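Local coordinates for protein putative non-ribosomal peptide synthetase (Actinomadura parvosata subsp. kistnae, PDB 6M7L) that is probably a condensation-like domain of a non-ribosomal peptide synthetase, with an altered active-site motif that suggests an X-domain recruiting cytochrome P450 enzymes rather than forming peptide bonds, at residues R27-R30 with M31-S35; I151-D154 with E155-D159; A275-A278 with A279-L283; I366-P370 with I371-A375. All blocks are in the same frame, centred on the assembly; numbering follows the deposited sequence.

All four contacts are local, made within one unbroken run of chain, so none closes a long loop; they follow in series and neither nest nor cross. Contact 1 is two turns of helix 26-34. Contact 2 leads from the end of strand 141-149 into helix 155-172, and is tied back to contact 1 by a probable hydrogen bond from Gln-28 NE2 to Ile-151 O. Contact 3 lies within helix 272-288, its nearest atoms about 16 Å from those of contact 2. Contact 4 turns the chain into strand 374-380; it touches contact 1 through Arg-30 on Pro-370 and contact 3 through Val-374 on Leu-280, joining the helix near the N terminus to the sheet containing that strand.

Contact 1: R27-R30 with M31-S35; sequences RQRR and MWLLS
Arg-30 lays one face of its guanidinium against Leu-34: the CD1 methyl sits 3.3 Å above the plane, displaced toward the rim. Both residues belong to alpha-helix 26-34, and the i/i+4 spacing is what pairs them. Regular bonds support the assignment. Met-31 N donates to Arg-27 O at 2.8 Å, and the bond from Leu-34 N to Arg-30 O is almost straight (177°). Arg-29 repeats the pairing one residue earlier. Its chain bends at chi2 (65°) and folds over Leu-33. The CD2 methyl of Leu-33 lies 4.0 Å above the guanidinium, over the centre, and Arg-29 NE approaches Leu-33 CD1 to 3.6 Å. Whereas these two pairs cross at an angle, Arg-27 and Met-31 lie side by side and point the same way, CG to CG at 4.0 Å, with the Met-31 sulfur over one guanidinium face. The three faces thus meet methyls or sulfur, while Arg-27 NH2 pairs with Glu-354 and Arg-30 NH1, the guanidinium atom closest to Leu-34 CD1, with Glu-407. Trp-32 anchors the helix to a loop by donating from NE1 to Phe-79 O. Ser-35 OG donates back to Trp-32 O at 2.7 Å.

Contact 2: I151-D154 with E155-D159; sequences IAAD and EESVD
An N-cap opens helix 155-172: Asp-154, the residue just before it, turns its carboxylate onto the first turn and meets Ser-157. One oxygen does this work. Ser-157 N donates to Asp-154 OD1 at 2.8 Å, nearly along the C-O axis although the N-H itself is bent. Ser-157 OG donates to the same Asp-154 OD1 at 2.6 Å, coming from well out of the carboxylate plane (39°). The two donors come from opposite faces of that plane, which limits rotation of the group. With chi1 at 60°, CG stands between the backbone N and the carbonyl carbon, the torsion that swings the acid over the helix start. A weak bond from Ser-157 N to Asp-154 O, 3.2 Å, adds to the cap. The sequence HRIAADE, running on from the end of strand 141-149, is consistent with a degenerate HHxxxDG motif of condensation domains, arginine replacing its second histidine and Glu-155 its glycine, as in the condensation-like X-domains; His-149 and Asp-154 keep their places. The salt bridge from OD1 to Arg-301 matches the structural part this aspartate plays in the family. Glu-156, bent at chi2, brings OE1 to 3.2 Å from Asp-154 OD2. The carboxylate planes are 83° apart, and this approach of like charges is probably eased by Arg-301 and by Arg-298, which pairs with Glu-156 OE2. Beside the cap, Ala-153 CB packs on Ser-157 CB at 3.7 Å and also touches Val-46 of strand 45-53, while Ser-157 OG takes a further hydrogen bond from Gly-313 N.

Contact 3: A275-A278 with A279-L283; sequences AVHA and ALAML
Four successive i/i+4 bonds join Ala-275 to Ala-279, Val-276 to Leu-280, His-277 to Ala-281 and Ala-278 to Met-282, giving an unbroken alpha-helical course within helix 272-288. Their N-H...O angles run from 146° to 170°, and the bond from Leu-280 N to Val-276 O measures 2.8 Å. The side chains add little to this ladder, because four of the nine residues are alanines and most approaches are made by CB carbons to carbonyl oxygens of the preceding turn. Ala-281 CB lies 3.3 Å from His-277 O, and Leu-280 CB lies at the same 3.3 Å from Val-276 O. Between side chains, Ala-281 CB meets the His-277 imidazole obliquely, 4.4 Å from ND1, a loose contact. Met-282 passes closer to the backbone: its CG, anti to the carbonyl carbon (chi1 -58°), rests 3.2 Å from Ala-278 O before the chain bends at chi3. Every residue here is buried, and the short methyls let other elements come close to the helix. Ala-278 lies against Phe-331 and Ile-334 of helix 331-346, and Leu-283 among Leu-446, Leu-450 and Leu-453 of helix 440-459. One side of the helix, that of Val-276 and Leu-280, rests on strand 374-380, an adjoining side, that of Ala-279 and Leu-283, on helix 440-459, and the side of His-277, Ala-278 and Met-282 on helix 331-346.

Contact 4: I366-P370 with I371-A375; sequences ITRHP and IFQVA
His-369 and Phe-372 touch in two ways. The imidazole donates from ND1 to Phe-372 O at 2.8 Å, and weakly to Pro-370 O. Phe-372 O lies near the ring plane, and the N-H is bent to 142°. The rings also meet, centroids 4.8 Å apart and planes at 43°. His-369 CE1 stands over a face of the phenyl, 3.6 Å from Phe-372 CE1. A second bond crosses the turn: Gln-373 NE2 reaches His-369 O at 2.7 Å, with the acceptor in the amide plane. This is possible because the glutamine bends at chi2 (73°), bringing its amide back over the preceding residues. Arg-368 packs its aliphatic part on the same side chain, CG to Gln-373 CG at 3.5 Å. In the next shell, the ring of Phe-353 on helix 353-360 meets both aromatic rings and lies almost parallel to His-369. Ile-371 is set on that helix, against Phe-353, Leu-356 and Val-360, while Gln-373 begins backbone pairing with Asp-409. The backbone of Ile-371, with positive phi and negative psi, has the shape of a classic gamma turn from Pro-370 to Phe-372, although the modelled bond is too short to be trusted. Arg-368, His-369, Pro-370 and Ile-371 (RHPI), leading into strand 374-380, are consistent with the RNPL core motif of condensation domains, His-369 taking the asparagine place.

Contact 1: R27-R30 with M31-S35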
ATOM      1  N   ARG A  27      22.063  -5.336  16.221  1.00 60.93           N
ATOM      2  CA  ARG A  27      20.829  -6.106  16.326  1.00 59.04           C
ATOM      3  C   ARG A  27      21.045  -7.552  15.904  1.00 61.02           C
ATOM      4  O   ARG A  27      20.569  -8.475  16.573  1.00 59.85           O
ATOM      5  CB  ARG A  27      19.728  -5.462  15.487  1.00 62.96           C
ATOM      6  CG  ARG A  27      18.502  -6.341  15.354  1.00 62.62           C
ATOM      7  CD  ARG A  27      17.257  -5.544  15.041  1.00 66.52           C
ATOM      8  NE  ARG A  27      16.067  -6.293  15.420  1.00 72.74           N
ATOM      9  CZ  ARG A  27      15.535  -6.273  16.637  1.00 68.72           C
ATOM     10  NH1 ARG A  27      14.453  -6.991  16.906  1.00 66.86           N
ATOM     11  NH2 ARG A  27      16.090  -5.530  17.586  1.00 68.34           N
ATOM     12  N   GLN A  28      21.758  -7.769  14.796  1.00 62.06           N
ATOM     13  CA  GLN A  28      22.073  -9.131  14.378  1.00 64.73           C
ATOM     14  C   GLN A  28      22.876  -9.861  15.446  1.00 66.30           C
ATOM     15  O   GLN A  28      22.657 -11.055  15.691  1.00 65.23           O
ATOM     16  CB  GLN A  28      22.844  -9.113  13.062  1.00 61.58           C
ATOM     17  CG  GLN A  28      22.012  -8.759  11.856  1.00 61.96           C
ATOM     18  CD  GLN A  28      22.817  -8.816  10.580  1.00 66.94           C
ATOM     19  OE1 GLN A  28      23.917  -8.266  10.503  1.00 66.73           O
ATOM     20  NE2 GLN A  28      22.279  -9.492   9.570  1.00 59.68           N
ATOM     21  N   ARG A  29      23.818  -9.161  16.079  1.00 66.31           N
ATOM     22  CA  ARG A  29      24.605  -9.759  17.152  1.00 63.47           C
ATOM     23  C   ARG A  29      23.703 -10.274  18.267  1.00 65.08           C
ATOM     24  O   ARG A  29      23.844 -11.415  18.722  1.00 62.00           O
ATOM     25  CB  ARG A  29      25.608  -8.736  17.687  1.00 64.96           C
ATOM     26  CG  ARG A  29      26.342  -9.156  18.946  1.00 70.77           C
ATOM     27  CD  ARG A  29      27.244 -10.351  18.710  1.00 77.36           C
ATOM     28  NE  ARG A  29      27.911 -10.753  19.944  1.00 91.87           N
ATOM     29  CZ  ARG A  29      28.682 -11.829  20.068  1.00 94.49           C
ATOM     30  NH1 ARG A  29      28.892 -12.628  19.031  1.00 94.15           N
ATOM     31  NH2 ARG A  29      29.240 -12.105  21.239  1.00 85.94           N
ATOM     32  N   ARG A  30      22.750  -9.449  18.706  1.00 57.94           N
ATOM     33  CA  ARG A  30      21.852  -9.880  19.771  1.00 55.00           C
ATOM     34  C   ARG A  30      20.913 -10.979  19.291  1.00 58.44           C
ATOM     35  O   ARG A  30      20.649 -11.942  20.022  1.00 59.35           O
ATOM     36  CB  ARG A  30      21.060  -8.689  20.306  1.00 56.01           C
ATOM     37  CG  ARG A  30      20.280  -9.006  21.567  1.00 54.56           C
ATOM     38  CD  ARG A  30      19.694  -7.759  22.202  1.00 52.01           C
ATOM     39  NE  ARG A  30      18.946  -8.089  23.409  1.00 51.38           N
ATOM     40  CZ  ARG A  30      17.679  -8.485  23.415  1.00 55.86           C
ATOM     41  NH1 ARG A  30      17.011  -8.593  22.274  1.00 63.19           N
ATOM     42  NH2 ARG A  30      17.076  -8.771  24.560  1.00 62.03           N
ATOM     43  N   MET A  31      20.406 -10.861  18.061  1.00 57.68           N
ATOM     44  CA  MET A  31      19.502 -11.878  17.536  1.00 58.15           C
ATOM     45  C   MET A  31      20.200 -13.223  17.405  1.00 54.95           C
ATOM     46  O   MET A  31      19.607 -14.269  17.695  1.00 51.04           O
ATOM     47  CB  MET A  31      18.933 -11.438  16.187  1.00 59.22           C
ATOM     48  CG  MET A  31      18.009 -10.235  16.259  1.00 55.72           C
ATOM     49  SD  MET A  31      16.678 -10.469  17.446  1.00 55.63           S
ATOM     50  CE  MET A  31      16.041 -12.042  16.886  1.00 63.13           C
ATOM     51  N   TRP A  32      21.460 -13.218  16.964  1.00 60.86           N
ATOM     52  CA  TRP A  32      22.203 -14.466  16.842  1.00 66.79           C
ATOM     53  C   TRP A  32      22.365 -15.138  18.200  1.00 60.03           C
ATOM     54  O   TRP A  32      22.142 -16.347  18.342  1.00 47.63           O
ATOM     55  CB  TRP A  32      23.565 -14.202  16.199  1.00 64.28           C
ATOM     56  CG  TRP A  32      24.306 -15.450  15.830  1.00 68.29           C
ATOM     57  CD1 TRP A  32      24.258 -16.107  14.636  1.00 66.14           C
ATOM     58  CD2 TRP A  32      25.201 -16.198  16.663  1.00 73.19           C
ATOM     59  NE1 TRP A  32      25.069 -17.215  14.669  1.00 60.55           N
ATOM     60  CE2 TRP A  32      25.659 -17.294  15.904  1.00 78.52           C
ATOM     61  CE3 TRP A  32      25.661 -16.048  17.976  1.00 73.34           C
ATOM     62  CZ2 TRP A  32      26.555 -18.235  16.414  1.00 72.65           C
ATOM     63  CZ3 TRP A  32      26.550 -16.981  18.479  1.00 67.26           C
ATOM     64  CH2 TRP A  32      26.987 -18.060  17.700  1.00 68.54           C
ATOM     65  N   LEU A  33      22.741 -14.359  19.217  1.00 62.79           N
ATOM     66  CA  LEU A  33      22.940 -14.912  20.552  1.00 61.43           C
ATOM     67  C   LEU A  33      21.653 -15.519  21.095  1.00 59.11           C
ATOM     68  O   LEU A  33      21.634 -16.676  21.531  1.00 60.23           O
ATOM     69  CB  LEU A  33      23.472 -13.825  21.489  1.00 62.09           C
ATOM     70  CG  LEU A  33      24.900 -13.359  21.201  1.00 60.29           C
ATOM     71  CD1 LEU A  33      25.254 -12.134  22.020  1.00 53.52           C
ATOM     72  CD2 LEU A  33      25.888 -14.482  21.464  1.00 66.63           C
ATOM     73  N   LEU A  34      20.555 -14.759  21.059  1.00 55.12           N
ATOM     74  CA  LEU A  34      19.283 -15.267  21.558  1.00 48.49           C
ATOM     75  C   LEU A  34      18.733 -16.415  20.723  1.00 52.70           C
ATOM     76  O   LEU A  34      17.802 -17.092  21.176  1.00 62.49           O
ATOM     77  CB  LEU A  34      18.250 -14.144  21.618  1.00 49.10           C
ATOM     78  CG  LEU A  34      18.602 -12.922  22.464  1.00 55.58           C
ATOM     79  CD1 LEU A  34      17.434 -11.949  22.485  1.00 53.50           C
ATOM     80  CD2 LEU A  34      18.997 -13.329  23.876  1.00 49.99           C
ATOM     81  N   SER A  35      19.270 -16.652  19.526  1.00 54.74           N
ATOM     82  CA  SER A  35      18.838 -17.786  18.721  1.00 56.67           C
ATOM     83  C   SER A  35      19.387 -19.111  19.233  1.00 61.76           C
ATOM     84  O   SER A  35      18.906 -20.167  18.810  1.00 66.50           O
ATOM     85  CB  SER A  35      19.256 -17.595  17.260  1.00 53.90           C
ATOM     86  OG  SER A  35      20.542 -18.141  17.021  1.00 56.39           O
TER

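Contact 2: I151-D154 with E155-D159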
ATOM      1  N   ILE A 151      17.001 -11.847  12.663  1.00 52.59           N
ATOM      2  CA  ILE A 151      18.354 -11.435  12.315  1.00 53.76           C
ATOM      3  C   ILE A 151      18.424 -10.972  10.869  1.00 57.76           C
ATOM      4  O   ILE A 151      19.378 -10.291  10.478  1.00 56.08           O
ATOM      5  CB  ILE A 151      19.342 -12.591  12.571  1.00 58.53           C
ATOM      6  CG1 ILE A 151      20.783 -12.080  12.628  1.00 55.21           C
ATOM      7  CG2 ILE A 151      19.208 -13.655  11.493  1.00 54.22           C
ATOM      8  CD1 ILE A 151      21.799 -13.163  12.917  1.00 53.40           C
ATOM      9  N   ALA A 152      17.420 -11.318  10.061  1.00 57.76           N
ATOM     10  CA  ALA A 152      17.402 -10.981   8.649  1.00 54.97           C
ATOM     11  C   ALA A 152      16.204 -10.153   8.222  1.00 58.66           C
ATOM     12  O   ALA A 152      16.262  -9.531   7.157  1.00 56.29           O
ATOM     13  CB  ALA A 152      17.432 -12.254   7.793  1.00 50.92           C
ATOM     14  N   ALA A 153      15.132 -10.121   9.009  1.00 55.79           N
ATOM     15  CA  ALA A 153      13.894  -9.488   8.580  1.00 51.84           C
ATOM     16  C   ALA A 153      13.210  -8.852   9.779  1.00 51.72           C
ATOM     17  O   ALA A 153      13.106  -9.476  10.840  1.00 51.01           O
ATOM     18  CB  ALA A 153      12.965 -10.510   7.914  1.00 44.56           C
ATOM     19  N   ASP A 154      12.749  -7.616   9.611  1.00 50.17           N
ATOM     20  CA  ASP A 154      11.989  -6.929  10.641  1.00 46.74           C
ATOM     21  C   ASP A 154      10.498  -7.020  10.315  1.00 49.67           C
ATOM     22  O   ASP A 154      10.079  -7.773   9.429  1.00 49.99           O
ATOM     23  CB  ASP A 154      12.472  -5.481  10.787  1.00 49.92           C
ATOM     24  CG  ASP A 154      12.317  -4.666   9.511  1.00 57.62           C
ATOM     25  OD1 ASP A 154      11.860  -5.213   8.486  1.00 54.89           O
ATOM     26  OD2 ASP A 154      12.659  -3.462   9.535  1.00 59.71           O
ATOM     27  N   GLU A 155       9.680  -6.253  11.040  1.00 47.56           N
ATOM     28  CA  GLU A 155       8.241  -6.270  10.792  1.00 54.02           C
ATOM     29  C   GLU A 155       7.929  -5.790   9.379  1.00 57.99           C
ATOM     30  O   GLU A 155       7.161  -6.426   8.647  1.00 58.22           O
ATOM     31  CB  GLU A 155       7.517  -5.409  11.827  1.00 63.17           C
ATOM     32  CG  GLU A 155       6.058  -5.798  12.052  1.00 74.18           C
ATOM     33  CD  GLU A 155       5.236  -4.682  12.680  1.00 86.17           C
ATOM     34  OE1 GLU A 155       4.853  -3.742  11.951  1.00 84.79           O
ATOM     35  OE2 GLU A 155       4.977  -4.743  13.902  1.00 94.01           O
ATOM     36  N   GLU A 156       8.534  -4.670   8.974  1.00 49.06           N
ATOM     37  CA  GLU A 156       8.295  -4.115   7.646  1.00 49.31           C
ATOM     38  C   GLU A 156       8.794  -5.028   6.534  1.00 57.49           C
ATOM     39  O   GLU A 156       8.293  -4.939   5.409  1.00 55.35           O
ATOM     40  CB  GLU A 156       8.958  -2.743   7.517  1.00 45.09           C
ATOM     41  CG  GLU A 156       8.344  -1.655   8.390  1.00 43.29           C
ATOM     42  CD  GLU A 156       8.643  -1.849   9.861  1.00 54.04           C
ATOM     43  OE1 GLU A 156       9.744  -2.344  10.181  1.00 61.27           O
ATOM     44  OE2 GLU A 156       7.774  -1.526  10.697  1.00 57.59           O
ATOM     45  N   SER A 157       9.769  -5.896   6.820  1.00 56.20           N
ATOM     46  CA  SER A 157      10.287  -6.795   5.797  1.00 50.09           C
ATOM     47  C   SER A 157       9.263  -7.832   5.363  1.00 49.71           C
ATOM     48  O   SER A 157       9.373  -8.362   4.253  1.00 54.70           O
ATOM     49  CB  SER A 157      11.550  -7.500   6.296  1.00 53.74           C
ATOM     50  OG  SER A 157      12.641  -6.597   6.392  1.00 56.29           O
ATOM     51  N   VAL A 158       8.279  -8.141   6.211  1.00 50.35           N
ATOM     52  CA  VAL A 158       7.260  -9.120   5.841  1.00 50.02           C
ATOM     53  C   VAL A 158       6.482  -8.632   4.629  1.00 51.77           C
ATOM     54  O   VAL A 158       6.240  -9.384   3.677  1.00 50.32           O
ATOM     55  CB  VAL A 158       6.330  -9.404   7.034  1.00 47.73           C
ATOM     56  CG1 VAL A 158       5.115 -10.199   6.584  1.00 44.57           C
ATOM     57  CG2 VAL A 158       7.084 -10.155   8.112  1.00 44.79           C
ATOM     58  N   ASP A 159       6.089  -7.356   4.646  1.00 53.35           N
ATOM     59  CA  ASP A 159       5.433  -6.755   3.490  1.00 49.93           C
ATOM     60  C   ASP A 159       6.333  -6.813   2.261  1.00 50.44           C
ATOM     61  O   ASP A 159       5.891  -7.194   1.171  1.00 52.63           O
ATOM     62  CB  ASP A 159       5.042  -5.313   3.814  1.00 54.38           C
ATOM     63  CG  ASP A 159       4.445  -4.588   2.629  1.00 52.22           C
ATOM     64  OD1 ASP A 159       3.492  -5.118   2.022  1.00 54.75           O
ATOM     65  OD2 ASP A 159       4.924  -3.481   2.311  1.00 57.19           O
TER

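Contact 3: A275-A278 with A279-L283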
ATOM      1  N   ALA A 275       0.555  11.461  25.506  1.00 65.62           N
ATOM      2  CA  ALA A 275      -0.540  11.345  26.465  1.00 68.28           C
ATOM      3  C   ALA A 275      -0.666   9.921  26.997  1.00 62.44           C
ATOM      4  O   ALA A 275      -0.844   9.718  28.203  1.00 65.89           O
ATOM      5  CB  ALA A 275      -1.850  11.796  25.822  1.00 60.26           C
ATOM      6  N   VAL A 276      -0.580   8.925  26.114  1.00 64.18           N
ATOM      7  CA  VAL A 276      -0.656   7.535  26.558  1.00 61.87           C
ATOM      8  C   VAL A 276       0.628   7.131  27.274  1.00 65.22           C
ATOM      9  O   VAL A 276       0.600   6.353  28.235  1.00 61.46           O
ATOM     10  CB  VAL A 276      -0.960   6.611  25.364  1.00 56.68           C
ATOM     11  CG1 VAL A 276      -1.034   5.158  25.815  1.00 63.69           C
ATOM     12  CG2 VAL A 276      -2.255   7.030  24.687  1.00 56.60           C
ATOM     13  N   HIS A 277       1.771   7.650  26.817  1.00 63.20           N
ATOM     14  CA  HIS A 277       3.037   7.405  27.503  1.00 57.19           C
ATOM     15  C   HIS A 277       2.963   7.858  28.956  1.00 61.61           C
ATOM     16  O   HIS A 277       3.352   7.120  29.868  1.00 63.64           O
ATOM     17  CB  HIS A 277       4.165   8.125  26.759  1.00 60.47           C
ATOM     18  CG  HIS A 277       5.528   7.923  27.348  1.00 58.89           C
ATOM     19  ND1 HIS A 277       5.753   7.195  28.497  1.00 62.43           N
ATOM     20  CD2 HIS A 277       6.742   8.361  26.938  1.00 58.99           C
ATOM     21  CE1 HIS A 277       7.045   7.197  28.772  1.00 66.69           C
ATOM     22  NE2 HIS A 277       7.668   7.896  27.839  1.00 54.64           N
ATOM     23  N   ALA A 278       2.456   9.071  29.188  1.00 66.32           N
ATOM     24  CA  ALA A 278       2.349   9.582  30.550  1.00 64.85           C
ATOM     25  C   ALA A 278       1.388   8.738  31.378  1.00 66.45           C
ATOM     26  O   ALA A 278       1.686   8.382  32.524  1.00 60.50           O
ATOM     27  CB  ALA A 278       1.907  11.046  30.529  1.00 59.95           C
ATOM     28  N   ALA A 279       0.226   8.405  30.809  1.00 63.69           N
ATOM     29  CA  ALA A 279      -0.745   7.586  31.528  1.00 69.00           C
ATOM     30  C   ALA A 279      -0.154   6.230  31.894  1.00 65.04           C
ATOM     31  O   ALA A 279      -0.237   5.794  33.048  1.00 65.87           O
ATOM     32  CB  ALA A 279      -2.008   7.415  30.687  1.00 56.68           C
ATOM     33  N   LEU A 280       0.455   5.551  30.918  1.00 63.82           N
ATOM     34  CA  LEU A 280       1.060   4.249  31.180  1.00 65.50           C
ATOM     35  C   LEU A 280       2.169   4.356  32.218  1.00 65.75           C
ATOM     36  O   LEU A 280       2.319   3.473  33.073  1.00 62.77           O
ATOM     37  CB  LEU A 280       1.594   3.656  29.873  1.00 58.23           C
ATOM     38  CG  LEU A 280       2.063   2.199  29.860  1.00 55.99           C
ATOM     39  CD1 LEU A 280       0.928   1.261  30.235  1.00 52.25           C
ATOM     40  CD2 LEU A 280       2.620   1.846  28.491  1.00 56.11           C
ATOM     41  N   ALA A 281       2.949   5.439  32.168  1.00 67.61           N
ATOM     42  CA  ALA A 281       4.016   5.635  33.143  1.00 60.18           C
ATOM     43  C   ALA A 281       3.463   5.791  34.555  1.00 67.91           C
ATOM     44  O   ALA A 281       4.115   5.386  35.524  1.00 64.94           O
ATOM     45  CB  ALA A 281       4.855   6.854  32.760  1.00 59.72           C
ATOM     46  N   MET A 282       2.274   6.379  34.693  1.00 70.72           N
ATOM     47  CA  MET A 282       1.645   6.466  36.006  1.00 65.46           C
ATOM     48  C   MET A 282       1.175   5.098  36.478  1.00 72.19           C
ATOM     49  O   MET A 282       1.382   4.729  37.639  1.00 78.53           O
ATOM     50  CB  MET A 282       0.473   7.448  35.967  1.00 70.58           C
ATOM     51  CG  MET A 282       0.855   8.850  35.530  1.00 73.54           C
ATOM     52  SD  MET A 282      -0.534   9.999  35.490  1.00 79.50           S
ATOM     53  CE  MET A 282      -0.874  10.186  37.235  1.00 81.67           C
ATOM     54  N   LEU A 283       0.545   4.331  35.584  1.00 69.07           N
ATOM     55  CA  LEU A 283       0.026   3.019  35.956  1.00 68.50           C
ATOM     56  C   LEU A 283       1.147   2.092  36.407  1.00 68.38           C
ATOM     57  O   LEU A 283       1.057   1.458  37.464  1.00 69.42           O
ATOM     58  CB  LEU A 283      -0.736   2.409  34.780  1.00 65.69           C
ATOM     59  CG  LEU A 283      -1.368   1.042  35.030  1.00 70.80           C
ATOM     60  CD1 LEU A 283      -2.479   1.146  36.061  1.00 75.09           C
ATOM     61  CD2 LEU A 283      -1.890   0.462  33.732  1.00 67.45           C
TER

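Contact 4: I366-P370 with I371-A375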
ATOM      1  N   ILE A 366      18.048 -13.444  29.562  1.00 59.20           N
ATOM      2  CA  ILE A 366      17.244 -13.917  28.437  1.00 56.44           C
ATOM      3  C   ILE A 366      15.773 -14.026  28.792  1.00 56.23           C
ATOM      4  O   ILE A 366      14.966 -14.407  27.936  1.00 59.15           O
ATOM      5  CB  ILE A 366      17.726 -15.286  27.918  1.00 57.63           C
ATOM      6  CG1 ILE A 366      17.472 -16.370  28.969  1.00 65.10           C
ATOM      7  CG2 ILE A 366      19.197 -15.227  27.548  1.00 59.41           C
ATOM      8  CD1 ILE A 366      17.724 -17.771  28.469  1.00 67.12           C
ATOM      9  N   THR A 367      15.398 -13.706  30.030  1.00 56.69           N
ATOM     10  CA  THR A 367      14.020 -13.817  30.482  1.00 61.18           C
ATOM     11  C   THR A 367      13.425 -12.476  30.889  1.00 61.49           C
ATOM     12  O   THR A 367      12.253 -12.425  31.279  1.00 65.51           O
ATOM     13  CB  THR A 367      13.925 -14.814  31.647  1.00 57.72           C
ATOM     14  OG1 THR A 367      12.569 -15.248  31.804  1.00 68.37           O
ATOM     15  CG2 THR A 367      14.398 -14.182  32.946  1.00 57.75           C
ATOM     16  N   ARG A 368      14.197 -11.393  30.814  1.00 56.53           N
ATOM     17  CA  ARG A 368      13.695 -10.042  31.017  1.00 55.34           C
ATOM     18  C   ARG A 368      14.369  -9.120  30.014  1.00 55.30           C
ATOM     19  O   ARG A 368      15.600  -9.106  29.914  1.00 54.03           O
ATOM     20  CB  ARG A 368      13.950  -9.550  32.447  1.00 58.32           C
ATOM     21  CG  ARG A 368      13.454  -8.134  32.700  1.00 58.91           C
ATOM     22  CD  ARG A 368      13.414  -7.810  34.183  1.00 60.42           C
ATOM     23  NE  ARG A 368      14.751  -7.692  34.753  1.00 62.96           N
ATOM     24  CZ  ARG A 368      15.326  -6.539  35.075  1.00 74.30           C
ATOM     25  NH1 ARG A 368      14.675  -5.396  34.891  1.00 72.72           N
ATOM     26  NH2 ARG A 368      16.551  -6.527  35.588  1.00 70.83           N
ATOM     27  N   HIS A 369      13.565  -8.358  29.279  1.00 61.30           N
ATOM     28  CA  HIS A 369      14.102  -7.508  28.225  1.00 53.60           C
ATOM     29  C   HIS A 369      14.950  -6.388  28.827  1.00 52.94           C
ATOM     30  O   HIS A 369      14.628  -5.873  29.904  1.00 48.64           O
ATOM     31  CB  HIS A 369      12.967  -6.921  27.386  1.00 49.40           C
ATOM     32  CG  HIS A 369      13.426  -6.253  26.128  1.00 56.35           C
ATOM     33  ND1 HIS A 369      13.655  -4.897  26.046  1.00 57.97           N
ATOM     34  CD2 HIS A 369      13.702  -6.757  24.901  1.00 56.93           C
ATOM     35  CE1 HIS A 369      14.050  -4.592  24.821  1.00 57.00           C
ATOM     36  NE2 HIS A 369      14.088  -5.703  24.108  1.00 55.41           N
ATOM     37  N   PRO A 370      16.040  -5.999  28.167  1.00 53.59           N
ATOM     38  CA  PRO A 370      16.912  -4.962  28.730  1.00 54.16           C
ATOM     39  C   PRO A 370      16.248  -3.594  28.764  1.00 51.43           C
ATOM     40  O   PRO A 370      15.397  -3.263  27.934  1.00 52.99           O
ATOM     41  CB  PRO A 370      18.120  -4.962  27.784  1.00 56.99           C
ATOM     42  CG  PRO A 370      18.082  -6.290  27.103  1.00 55.06           C
ATOM     43  CD  PRO A 370      16.630  -6.627  26.974  1.00 51.01           C
ATOM     44  N   ILE A 371      16.649  -2.805  29.762  1.00 50.49           N
ATOM     45  CA  ILE A 371      16.299  -1.393  29.915  1.00 44.74           C
ATOM     46  C   ILE A 371      14.800  -1.187  30.112  1.00 48.86           C
ATOM     47  O   ILE A 371      14.382  -0.483  31.038  1.00 49.58           O
ATOM     48  CB  ILE A 371      16.819  -0.562  28.729  1.00 54.79           C
ATOM     49  CG1 ILE A 371      18.332  -0.746  28.583  1.00 51.49           C
ATOM     50  CG2 ILE A 371      16.496   0.910  28.936  1.00 51.34           C
ATOM     51  CD1 ILE A 371      18.952   0.088  27.483  1.00 56.66           C
ATOM     52  N   PHE A 372      13.977  -1.775  29.246  1.00 50.12           N
ATOM     53  CA  PHE A 372      12.534  -1.683  29.406  1.00 48.25           C
ATOM     54  C   PHE A 372      11.902  -3.042  29.153  1.00 49.28           C
ATOM     55  O   PHE A 372      12.426  -3.863  28.398  1.00 48.62           O
ATOM     56  CB  PHE A 372      11.910  -0.622  28.477  1.00 54.30           C
ATOM     57  CG  PHE A 372      12.205  -0.831  27.019  1.00 53.47           C
ATOM     58  CD1 PHE A 372      11.398  -1.646  26.242  1.00 47.55           C
ATOM     59  CD2 PHE A 372      13.280  -0.197  26.421  1.00 54.18           C
ATOM     60  CE1 PHE A 372      11.669  -1.837  24.901  1.00 50.27           C
ATOM     61  CE2 PHE A 372      13.551  -0.380  25.078  1.00 56.08           C
ATOM     62  CZ  PHE A 372      12.747  -1.201  24.319  1.00 54.37           C
ATOM     63  N   GLN A 373      10.767  -3.268  29.811  1.00 48.47           N
ATOM     64  CA  GLN A 373       9.978  -4.472  29.624  1.00 50.53           C
ATOM     65  C   GLN A 373       8.587  -4.178  29.093  1.00 53.22           C
ATOM     66  O   GLN A 373       7.855  -5.119  28.761  1.00 57.74           O
ATOM     67  CB  GLN A 373       9.861  -5.256  30.942  1.00 47.84           C
ATOM     68  CG  GLN A 373      11.191  -5.701  31.525  1.00 39.36           C
ATOM     69  CD  GLN A 373      11.981  -4.559  32.134  1.00 43.84           C
ATOM     70  OE1 GLN A 373      11.440  -3.749  32.885  1.00 49.08           O
ATOM     71  NE2 GLN A 373      13.265  -4.481  31.800  1.00 44.16           N
ATOM     72  N   VAL A 374       8.204  -2.908  29.015  1.00 48.83           N
ATOM     73  CA  VAL A 374       6.932  -2.474  28.458  1.00 45.95           C
ATOM     74  C   VAL A 374       7.231  -1.566  27.275  1.00 50.05           C
ATOM     75  O   VAL A 374       8.115  -0.707  27.352  1.00 49.56           O
ATOM     76  CB  VAL A 374       6.074  -1.749  29.515  1.00 48.63           C
ATOM     77  CG1 VAL A 374       4.773  -1.247  28.906  1.00 47.58           C
ATOM     78  CG2 VAL A 374       5.800  -2.673  30.690  1.00 48.95           C
ATOM     79  N   ALA A 375       6.511  -1.770  26.177  1.00 50.96           N
ATOM     80  CA  ALA A 375       6.678  -0.954  24.987  1.00 50.23           C
ATOM     81  C   ALA A 375       5.321  -0.442  24.527  1.00 50.01           C
ATOM     82  O   ALA A 375       4.284  -1.061  24.781  1.00 50.39           O
ATOM     83  CB  ALA A 375       7.366  -1.729  23.857  1.00 50.48           C
TER